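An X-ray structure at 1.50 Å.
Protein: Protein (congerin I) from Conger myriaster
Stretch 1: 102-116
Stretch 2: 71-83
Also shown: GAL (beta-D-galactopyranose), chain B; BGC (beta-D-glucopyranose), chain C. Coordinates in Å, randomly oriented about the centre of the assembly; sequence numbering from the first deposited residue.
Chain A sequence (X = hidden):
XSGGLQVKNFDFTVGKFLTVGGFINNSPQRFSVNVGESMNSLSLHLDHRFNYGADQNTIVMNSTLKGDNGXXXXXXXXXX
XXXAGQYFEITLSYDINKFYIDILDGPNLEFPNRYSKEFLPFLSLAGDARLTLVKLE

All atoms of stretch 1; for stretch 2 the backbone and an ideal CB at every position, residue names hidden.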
# COMPACT_ATOMS: atom_id res chain seq x y z
N ASP A 102 -10.54 8.97 11.12
CA ASP A 102 -11.20 10.01 10.38
C ASP A 102 -11.83 9.38 9.15
O ASP A 102 -11.14 9.01 8.19
CB ASP A 102 -10.14 11.06 10.02
CG ASP A 102 -10.58 12.27 9.21
OD1 ASP A 102 -11.50 12.19 8.40
OD2 ASP A 102 -9.98 13.32 9.39
N ILE A 103 -13.16 9.28 9.14
CA ILE A 103 -13.86 8.75 7.99
C ILE A 103 -14.17 9.91 7.05
O ILE A 103 -14.68 10.96 7.46
CB ILE A 103 -15.13 8.03 8.47
CG1 ILE A 103 -14.73 6.88 9.38
CG2 ILE A 103 -15.94 7.50 7.28
CD1 ILE A 103 -15.90 6.30 10.18
N LEU A 104 -13.79 9.78 5.79
CA LEU A 104 -14.02 10.83 4.82
C LEU A 104 -15.51 11.05 4.66
O LEU A 104 -16.25 10.10 4.40
CB LEU A 104 -13.42 10.47 3.49
CG LEU A 104 -13.57 11.48 2.39
CD1 LEU A 104 -12.75 12.72 2.70
CD2 LEU A 104 -13.17 10.82 1.09
N ASP A 105 -15.89 12.32 4.79
CA ASP A 105 -17.27 12.79 4.81
C ASP A 105 -18.11 12.22 5.95
O ASP A 105 -19.34 12.32 5.96
CB ASP A 105 -17.95 12.48 3.46
CG ASP A 105 -17.31 13.16 2.27
OD1 ASP A 105 -16.96 14.34 2.37
OD2 ASP A 105 -17.16 12.51 1.24
N GLY A 106 -17.43 11.69 6.95
CA GLY A 106 -18.08 11.08 8.08
C GLY A 106 -17.49 11.58 9.37
O GLY A 106 -16.88 12.65 9.42
N PRO A 107 -17.70 10.86 10.46
CA PRO A 107 -17.21 11.25 11.76
C PRO A 107 -15.74 10.96 11.98
O PRO A 107 -15.03 10.24 11.26
CB PRO A 107 -18.15 10.52 12.70
CG PRO A 107 -18.31 9.19 11.98
CD PRO A 107 -18.51 9.64 10.53
N ASN A 108 -15.31 11.57 13.06
CA ASN A 108 -14.00 11.33 13.60
C ASN A 108 -14.29 10.55 14.86
O ASN A 108 -15.17 10.93 15.65
CB ASN A 108 -13.29 12.63 13.94
CG ASN A 108 -13.07 13.43 12.68
OD1 ASN A 108 -13.27 14.64 12.65
ND2 ASN A 108 -12.68 12.85 11.56
N LEU A 109 -13.63 9.42 15.05
CA LEU A 109 -13.83 8.57 16.22
C LEU A 109 -12.49 8.37 16.91
O LEU A 109 -11.44 8.61 16.30
CB LEU A 109 -14.41 7.21 15.82
CG LEU A 109 -15.76 7.22 15.09
CD1 LEU A 109 -16.08 5.86 14.49
CD2 LEU A 109 -16.81 7.64 16.09
N GLU A 110 -12.47 8.00 18.18
CA GLU A 110 -11.24 7.69 18.89
C GLU A 110 -11.45 6.32 19.48
O GLU A 110 -12.59 5.92 19.72
CB GLU A 110 -10.99 8.61 20.05
CG GLU A 110 -10.60 9.99 19.56
CD GLU A 110 -10.53 11.05 20.65
OE1 GLU A 110 -10.71 10.76 21.83
OE2 GLU A 110 -10.28 12.20 20.29
N PHE A 111 -10.36 5.62 19.70
CA PHE A 111 -10.42 4.30 20.29
C PHE A 111 -9.14 4.14 21.11
O PHE A 111 -8.12 4.67 20.66
CB PHE A 111 -10.49 3.24 19.19
CG PHE A 111 -10.66 1.81 19.70
CD1 PHE A 111 -11.89 1.39 20.21
CD2 PHE A 111 -9.58 0.93 19.67
CE1 PHE A 111 -12.03 0.08 20.69
CE2 PHE A 111 -9.73 -0.37 20.15
CZ PHE A 111 -10.95 -0.80 20.66
N PRO A 112 -9.08 3.50 22.28
CA PRO A 112 -7.85 3.37 23.03
C PRO A 112 -6.80 2.56 22.29
O PRO A 112 -7.09 1.63 21.54
CB PRO A 112 -8.26 2.74 24.35
CG PRO A 112 -9.58 2.08 24.05
CD PRO A 112 -10.22 3.00 23.03
N ASN A 113 -5.55 2.92 22.53
CA ASN A 113 -4.43 2.14 22.04
C ASN A 113 -4.19 1.22 23.22
O ASN A 113 -3.38 1.45 24.13
CB ASN A 113 -3.21 3.03 21.78
CG ASN A 113 -1.99 2.31 21.25
OD1 ASN A 113 -1.87 1.08 21.33
ND2 ASN A 113 -1.02 3.00 20.67
N ARG A 114 -4.93 0.12 23.24
CA ARG A 114 -4.91 -0.83 24.35
C ARG A 114 -3.58 -1.49 24.67
O ARG A 114 -3.24 -1.73 25.82
CB ARG A 114 -5.96 -1.90 24.06
CG ARG A 114 -7.35 -1.29 24.17
CD ARG A 114 -8.43 -2.27 23.78
NE ARG A 114 -9.75 -1.77 24.15
CZ ARG A 114 -10.89 -2.35 23.77
NH1 ARG A 114 -10.93 -3.42 22.97
NH2 ARG A 114 -12.03 -1.80 24.17
N TYR A 115 -2.76 -1.71 23.65
CA TYR A 115 -1.52 -2.43 23.81
C TYR A 115 -0.28 -1.52 23.75
O TYR A 115 0.83 -2.02 23.63
CB TYR A 115 -1.45 -3.54 22.75
CG TYR A 115 -2.75 -4.36 22.69
CD1 TYR A 115 -3.32 -4.87 23.86
CD2 TYR A 115 -3.38 -4.52 21.46
CE1 TYR A 115 -4.54 -5.55 23.78
CE2 TYR A 115 -4.59 -5.19 21.38
CZ TYR A 115 -5.16 -5.70 22.55
OH TYR A 115 -6.37 -6.34 22.49
N SER A 116 -0.45 -0.20 23.84
CA SER A 116 0.67 0.75 23.80
C SER A 116 1.65 0.52 22.65
O SER A 116 2.87 0.44 22.78
CB SER A 116 1.38 0.71 25.15
OG SER A 116 0.46 1.10 26.16
N UNK A 71 -11.82 -11.27 21.29
CA UNK A 71 -12.44 -9.95 21.16
C UNK A 71 -12.75 -9.40 22.54
O UNK A 71 -13.27 -10.12 23.39
CB UNK A 71 -13.71 -10.02 20.31
N UNK A 72 -12.40 -8.13 22.74
CA UNK A 72 -12.53 -7.53 24.05
C UNK A 72 -13.76 -6.63 24.13
O UNK A 72 -14.80 -6.94 23.54
CB UNK A 72 -11.27 -6.74 24.39
N UNK A 73 -13.71 -5.50 24.87
CA UNK A 73 -14.85 -4.59 24.95
C UNK A 73 -15.09 -3.80 23.67
O UNK A 73 -14.25 -3.06 23.18
CB UNK A 73 -14.65 -3.62 26.11
N UNK A 74 -16.27 -3.99 23.10
CA UNK A 74 -16.67 -3.22 21.94
C UNK A 74 -17.01 -1.79 22.30
O UNK A 74 -17.50 -1.48 23.39
CB UNK A 74 -17.87 -3.88 21.25
N UNK A 75 -16.63 -0.89 21.40
CA UNK A 75 -17.09 0.48 21.43
C UNK A 75 -17.86 0.60 20.11
O UNK A 75 -17.45 0.15 19.05
CB UNK A 75 -15.95 1.49 21.57
N UNK A 76 -19.08 1.09 20.21
CA UNK A 76 -20.02 1.19 19.10
C UNK A 76 -20.39 2.62 18.81
O UNK A 76 -20.36 3.48 19.71
CB UNK A 76 -21.28 0.38 19.39
N UNK A 77 -20.76 2.86 17.57
CA UNK A 77 -21.26 4.16 17.17
C UNK A 77 -22.35 3.90 16.15
O UNK A 77 -22.25 2.97 15.36
CB UNK A 77 -20.15 5.06 16.61
N UNK A 78 -23.42 4.71 16.14
CA UNK A 78 -24.37 4.62 15.05
C UNK A 78 -24.30 5.88 14.20
O UNK A 78 -25.24 6.26 13.51
CB UNK A 78 -25.79 4.40 15.58
N UNK A 79 -23.19 6.62 14.26
CA UNK A 79 -23.03 7.80 13.42
C UNK A 79 -22.41 7.21 12.14
O UNK A 79 -21.20 7.25 11.90
CB UNK A 79 -22.17 8.89 14.07
N UNK A 80 -23.28 6.56 11.37
CA UNK A 80 -22.85 5.75 10.23
C UNK A 80 -23.05 6.48 8.91
O UNK A 80 -24.17 6.88 8.59
CB UNK A 80 -23.61 4.42 10.21
N UNK A 81 -22.00 6.68 8.11
CA UNK A 81 -22.13 7.48 6.91
C UNK A 81 -21.76 6.78 5.60
O UNK A 81 -21.85 7.39 4.53
CB UNK A 81 -21.26 8.73 7.06
N UNK A 82 -21.32 5.52 5.65
CA UNK A 82 -20.96 4.84 4.42
C UNK A 82 -22.19 4.19 3.80
O UNK A 82 -23.19 3.94 4.48
CB UNK A 82 -19.87 3.80 4.68
N UNK A 83 -22.10 3.87 2.52
CA UNK A 83 -23.18 3.31 1.76
C UNK A 83 -22.67 2.17 0.91
O UNK A 83 -21.53 2.16 0.42
CB UNK A 83 -23.85 4.38 0.89
C1 GAL B . -17.97 -10.24 16.78
C2 GAL B . -17.77 -10.65 15.32
C3 GAL B . -16.31 -10.46 14.90
C4 GAL B . -15.83 -9.03 15.24
C5 GAL B . -16.15 -8.71 16.70
C6 GAL B . -15.80 -7.28 17.06
O2 GAL B . -18.13 -12.02 15.17
O3 GAL B . -16.19 -10.69 13.51
O4 GAL B . -16.49 -8.12 14.38
O5 GAL B . -17.56 -8.89 16.97
O6 GAL B . -16.05 -7.03 18.42
C2 BGC C . -21.33 -8.99 20.01
C3 BGC C . -20.89 -9.16 18.55
C4 BGC C . -19.66 -10.05 18.49
C5 BGC C . -19.96 -11.39 19.19
C6 BGC C . -18.77 -12.32 19.19
C1 BGC C . -21.52 -10.35 20.68
O1 BGC C . -21.77 -10.18 22.02
O2 BGC C . -22.56 -8.27 20.05
O3 BGC C . -20.60 -7.89 18.00
O4 BGC C . -19.31 -10.30 17.10
O5 BGC C . -20.31 -11.12 20.56
O6 BGC C . -17.65 -11.75 19.84

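The two stretches run nearly antiparallel where both are strand, with 171° between the axes of 108-112 and 75-77 and 9.3 Å at closest approach, so side chains rather than backbone must bridge the gap.

Position 71 directs CA-to-CB away from stretch 1, and no atom of that stretch lies within 5.5 Å of the ideal CB; the bound galactose suggests an aromatic ring, though it does not demand one. The residue is Trp 71, with one ring face over GAL C4 (Trp 71 CE2 to GAL C4, 3.7 Å).

At position 72 the bond points toward stretch 1. The ideal CB is 3.6 Å from Arg 114 NH1 and 5.3 Å from Tyr 115 OH, a cation and a hydroxyl that favour an acceptor of medium length, such as Glu, Gln or Asp. Glu 72 extends (chi1 m, chi2 t) and accepts a hydrogen bond from Tyr 115 OH to Glu 72 OE2 at 2.7 Å, with the oxygen at the ring edge. Its charge also lies near Arg 114, but Glu 72 OE1 is 4.2 Å from Arg 114 NH1 and well out of the guanidinium plane, so no N-H points at it.

Position 73 points sideways, with its ideal CB 3.7 Å from Arg 114 NH2. Its carbonyl does the visible work, so many small or polar side chains would suit. The residue is Thr 73: Arg 114 NH2 donates to Thr 73 O at 2.7 Å and 168°, and Arg 114 NH1 adds a weak bond to Thr 73 O at 3.3 Å.

Position 74 points away, toward sugar hydroxyls, where an acceptor would fit. Glu 74 OE2 accepts from GAL O6 (2.8 Å) and BGC O3 (2.6 Å).

Position 75 points toward stretch 1, with its ideal CB 4.3 Å from Phe 111 CE1. An aliphatic chain or a long polar one could cover this ring. In Gln 75, CG packs 4.1 Å from Phe 111 CE1, NE2 lies 3.6 Å from Pro 112 CD, and a water donates to both Gln 75 OE1 (2.9 Å) and Glu 110 O (3.0 Å).

Position 76 is out of reach of stretch 1, which sets no preference; a cation could pair with Glu 74. Arg 76 forms a salt bridge through NH2 to Glu 74 OE1 at 2.9 Å.

Position 77 points toward Leu 109, its ideal CB 4.3 Å from CD2; small residues would suit. Ser 77 OG approaches Leu 109 CD2 at 4.1 Å and accepts from the backbone N of position 79 at 3.1 Å.

Position 78 is out of reach, so many residues would suit; it is Thr 78.

Position 79 faces Pro 107, its ideal CB 4.4 Å from CG; polar or apolar chains are possible. Asn 79 ND2 lies 3.6 Å from Pro 107 CB.

Position 80 points away, leaving its choice open to stretch 1; it is Phe 80.

Position 81 faces the turn, its ideal CB 4.1 Å from Gly 106 CA, favouring a compact side chain. Thr 81 OG1 sits 3.3 Å from Gly 106 CA, and a water links OG1 to Leu 104 O.

Position 82 points sideways, with nothing of stretch 1 within 5.5 Å of the ideal CB, so the bond alone decides little; a longer apolar chain could reach Ile 103. Leu 82 does so, its end coming nearer, with Leu 82 CD2 4.0 Å from Ile 103 CG2.

Position 83 is out of reach and equally unconstrained; it is Ser 83.

Stretch 2 71-83: WETEQRSTNFTLS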
# COMPACT_ATOMS: atom_id res chain seq x y z
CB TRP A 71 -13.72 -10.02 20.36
CG TRP A 71 -13.50 -10.48 18.92
CD1 TRP A 71 -14.01 -11.66 18.46
CD2 TRP A 71 -12.80 -9.79 17.96
NE1 TRP A 71 -13.64 -11.72 17.20
CE2 TRP A 71 -12.93 -10.63 16.86
CE3 TRP A 71 -12.11 -8.58 17.87
CZ2 TRP A 71 -12.33 -10.27 15.64
CZ3 TRP A 71 -11.52 -8.23 16.66
CH2 TRP A 71 -11.64 -9.06 15.55
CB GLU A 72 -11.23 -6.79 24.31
CG GLU A 72 -9.98 -7.67 24.26
CD GLU A 72 -8.72 -7.04 24.79
OE1 GLU A 72 -8.80 -6.04 25.48
OE2 GLU A 72 -7.64 -7.57 24.53
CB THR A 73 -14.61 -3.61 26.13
OG1 THR A 73 -14.42 -4.44 27.28
CG2 THR A 73 -15.76 -2.62 26.35
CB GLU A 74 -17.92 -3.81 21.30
CG GLU A 74 -17.68 -5.22 20.83
CD GLU A 74 -18.87 -5.84 20.10
OE1 GLU A 74 -19.99 -5.39 20.27
OE2 GLU A 74 -18.65 -6.79 19.36
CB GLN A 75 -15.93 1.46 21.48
CG GLN A 75 -15.25 1.34 22.85
CD GLN A 75 -14.41 2.55 23.21
OE1 GLN A 75 -14.56 3.61 22.62
NE2 GLN A 75 -13.54 2.48 24.21
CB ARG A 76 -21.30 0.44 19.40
CG ARG A 76 -21.03 -1.05 19.45
CD ARG A 76 -22.19 -1.81 20.04
NE ARG A 76 -21.95 -3.23 19.82
CZ ARG A 76 -22.67 -3.90 18.92
NH1 ARG A 76 -23.62 -3.27 18.24
NH2 ARG A 76 -22.42 -5.18 18.67
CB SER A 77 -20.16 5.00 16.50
OG SER A 77 -20.67 6.26 16.06
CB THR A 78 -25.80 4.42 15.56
OG1 THR A 78 -26.06 5.47 16.51
CG2 THR A 78 -25.98 3.00 16.05
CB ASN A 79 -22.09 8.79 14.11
CG ASN A 79 -22.16 10.14 13.42
OD1 ASN A 79 -22.87 10.30 12.44
ND2 ASN A 79 -21.48 11.16 13.91
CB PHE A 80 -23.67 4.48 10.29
CG PHE A 80 -23.20 3.32 9.42
CD1 PHE A 80 -23.56 3.25 8.07
CD2 PHE A 80 -22.48 2.29 10.01
CE1 PHE A 80 -23.20 2.12 7.33
CE2 PHE A 80 -22.13 1.16 9.26
CZ PHE A 80 -22.50 1.08 7.92
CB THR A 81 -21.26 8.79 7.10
OG1 THR A 81 -19.91 8.39 7.35
CG2 THR A 81 -21.75 9.66 8.25
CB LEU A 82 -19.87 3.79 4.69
CG LEU A 82 -18.55 4.24 5.33
CD1 LEU A 82 -17.55 3.09 5.31
CD2 LEU A 82 -17.94 5.41 4.56
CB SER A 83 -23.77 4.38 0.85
OG SER A 83 -23.97 5.62 1.52
O HOH W 1 -15.41 5.01 20.17
O HOH W 2 -18.87 9.21 4.75
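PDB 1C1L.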